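Local coordinates for protein PEPTIDE N-myristoyltransferase (Saccharomyces cerevisiae, PDB 1IIC) that catalyses the transfer of myristate from myristoyl-CoA to the N-terminal glycine of protein substrates, at residues Leu366-Gln369 with Asp370-Leu373. Residues are numbered along the deposited sequence; the frame is centred on the assembly and turned at random.
Sequences LTSQ and DNTL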
ATOM      1  N   LEU A 366       6.783  -5.365  -2.416  1.00 14.54           N
ATOM      2  CA  LEU A 366       7.786  -4.331  -2.564  1.00 14.20           C
ATOM      3  C   LEU A 366       9.041  -4.786  -1.836  1.00 15.45           C
ATOM      4  O   LEU A 366       9.026  -5.803  -1.139  1.00 15.70           O
ATOM      5  CB  LEU A 366       7.269  -3.029  -1.957  1.00 15.88           C
ATOM      6  CG  LEU A 366       6.149  -2.304  -2.711  1.00 16.48           C
ATOM      7  CD1 LEU A 366       5.359  -1.414  -1.743  1.00 17.72           C
ATOM      8  CD2 LEU A 366       6.755  -1.471  -3.843  1.00 14.33           C
ATOM      9  N   THR A 367      10.128  -4.043  -2.014  1.00 16.54           N
ATOM     10  CA  THR A 367      11.390  -4.349  -1.353  1.00 15.76           C
ATOM     11  C   THR A 367      11.460  -3.639   0.002  1.00 16.17           C
ATOM     12  O   THR A 367      12.538  -3.410   0.537  1.00 16.21           O
ATOM     13  CB  THR A 367      12.585  -3.885  -2.198  1.00 16.23           C
ATOM     14  OG1 THR A 367      12.461  -2.478  -2.450  1.00 16.97           O
ATOM     15  CG2 THR A 367      12.644  -4.645  -3.521  1.00 12.85           C
ATOM     16  N   SER A 368      10.308  -3.275   0.551  1.00 16.16           N
ATOM     17  CA  SER A 368      10.267  -2.605   1.845  1.00 15.22           C
ATOM     18  C   SER A 368      10.412  -3.639   2.962  1.00 15.40           C
ATOM     19  O   SER A 368      10.584  -4.826   2.685  1.00 14.40           O
ATOM     20  CB  SER A 368       8.943  -1.870   1.996  1.00 15.42           C
ATOM     21  OG  SER A 368       7.860  -2.742   1.705  1.00 16.33           O
ATOM     22  N   GLN A 369      10.348  -3.188   4.215  1.00 16.05           N
ATOM     23  CA  GLN A 369      10.448  -4.076   5.373  1.00 16.58           C
ATOM     24  C   GLN A 369      11.673  -4.989   5.259  1.00 16.94           C
ATOM     25  O   GLN A 369      12.728  -4.551   4.793  1.00 15.48           O
ATOM     26  CB  GLN A 369       9.164  -4.912   5.479  1.00 16.86           C
ATOM     27  CG  GLN A 369       7.893  -4.081   5.700  1.00 15.41           C
ATOM     28  CD  GLN A 369       6.706  -4.612   4.917  1.00 16.38           C
ATOM     29  OE1 GLN A 369       6.709  -4.619   3.684  1.00 17.09           O
ATOM     30  NE2 GLN A 369       5.686  -5.070   5.628  1.00 17.01           N
ATOM     31  N   ASP A 370      11.539  -6.247   5.683  1.00 15.49           N
ATOM     32  CA  ASP A 370      12.650  -7.203   5.586  1.00 16.25           C
ATOM     33  C   ASP A 370      12.474  -8.105   4.362  1.00 16.65           C
ATOM     34  O   ASP A 370      13.086  -9.165   4.261  1.00 15.54           O
ATOM     35  CB  ASP A 370      12.732  -8.061   6.859  1.00 16.58           C
ATOM     36  CG  ASP A 370      13.475  -7.363   7.989  1.00 18.60           C
ATOM     37  OD1 ASP A 370      13.013  -7.420   9.151  1.00 18.27           O
ATOM     38  OD2 ASP A 370      14.536  -6.756   7.715  1.00 18.49           O
ATOM     39  N   ASN A 371      11.650  -7.654   3.421  1.00 16.60           N
ATOM     40  CA  ASN A 371      11.341  -8.418   2.213  1.00 17.60           C
ATOM     41  C   ASN A 371      12.506  -8.962   1.368  1.00 17.74           C
ATOM     42  O   ASN A 371      12.412 -10.075   0.834  1.00 17.57           O
ATOM     43  CB  ASN A 371      10.385  -7.598   1.320  1.00 17.78           C
ATOM     44  CG  ASN A 371       9.015  -7.390   1.960  1.00 18.09           C
ATOM     45  OD1 ASN A 371       8.070  -6.945   1.305  1.00 20.04           O
ATOM     46  ND2 ASN A 371       8.907  -7.704   3.241  1.00 15.00           N
ATOM     47  N   THR A 372      13.593  -8.204   1.233  1.00 18.31           N
ATOM     48  CA  THR A 372      14.723  -8.674   0.421  1.00 17.48           C
ATOM     49  C   THR A 372      15.373  -9.964   0.926  1.00 18.66           C
ATOM     50  O   THR A 372      16.172 -10.579   0.212  1.00 18.60           O
ATOM     51  CB  THR A 372      15.828  -7.596   0.271  1.00 18.31           C
ATOM     52  OG1 THR A 372      16.357  -7.262   1.562  1.00 18.50           O
ATOM     53  CG2 THR A 372      15.264  -6.344  -0.409  1.00 18.33           C
ATOM     54  N   LEU A 373      15.052 -10.372   2.152  1.00 16.12           N
ATOM     55  CA  LEU A 373      15.617 -11.613   2.676  1.00 17.58           C
ATOM     56  C   LEU A 373      14.972 -12.807   1.985  1.00 18.05           C
ATOM     57  O   LEU A 373      15.589 -13.871   1.888  1.00 18.17           O
ATOM     58  CB  LEU A 373      15.407 -11.737   4.196  1.00 16.07           C
ATOM     59  CG  LEU A 373      16.201 -10.741   5.058  1.00 14.96           C
ATOM     60  CD1 LEU A 373      15.855 -10.898   6.528  1.00 15.03           C
ATOM     61  CD2 LEU A 373      17.670 -10.948   4.828  1.00 12.90           C
TER
HETATM   62  O   HOH W   1      13.920  -5.297   2.347  1.00 10.67           O
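The backbone N of N371 donates to S368 O at 3.1 Å and closes a type II' beta turn over S368-N371, a compact worked example of how a buried chain reversal is held by backbone, side chain and water together. The donor lies in the plane of the S368 carbonyl, with a C=O...N angle of 151°. A water bridges the two limbs: it accepts from T372 N at 3.1 Å, and T367 O at 3.0 Å and Q369 O at 2.8 Å are both placed to accept from it. Q369, at the first corner of the turn, has a positive phi, as this turn type requires. Its CB lies against the N371 side chain, and the two amide planes are turned 42° against each other. A bend at chi2 brings the Q369 amide back beside S368, whose OG donates to OE1 at 3.0 Å from a position tilted 25° off the carbonyl plane; NE2 reaches Y318 O. Shortening Q369 to an alanine would probably leave S368 OG without its acceptor and Y318 O without this donor. Further along, T367 CB meets T372 CG2, while their hydroxyls bond outward, T367 OG1 to G401 O and T372 OG1 to D410 O. The loop follows strand 362-366 in the C-terminal half of the enzyme, and D370 OD2 forms salt bridges with R414 NE and R331 NH2.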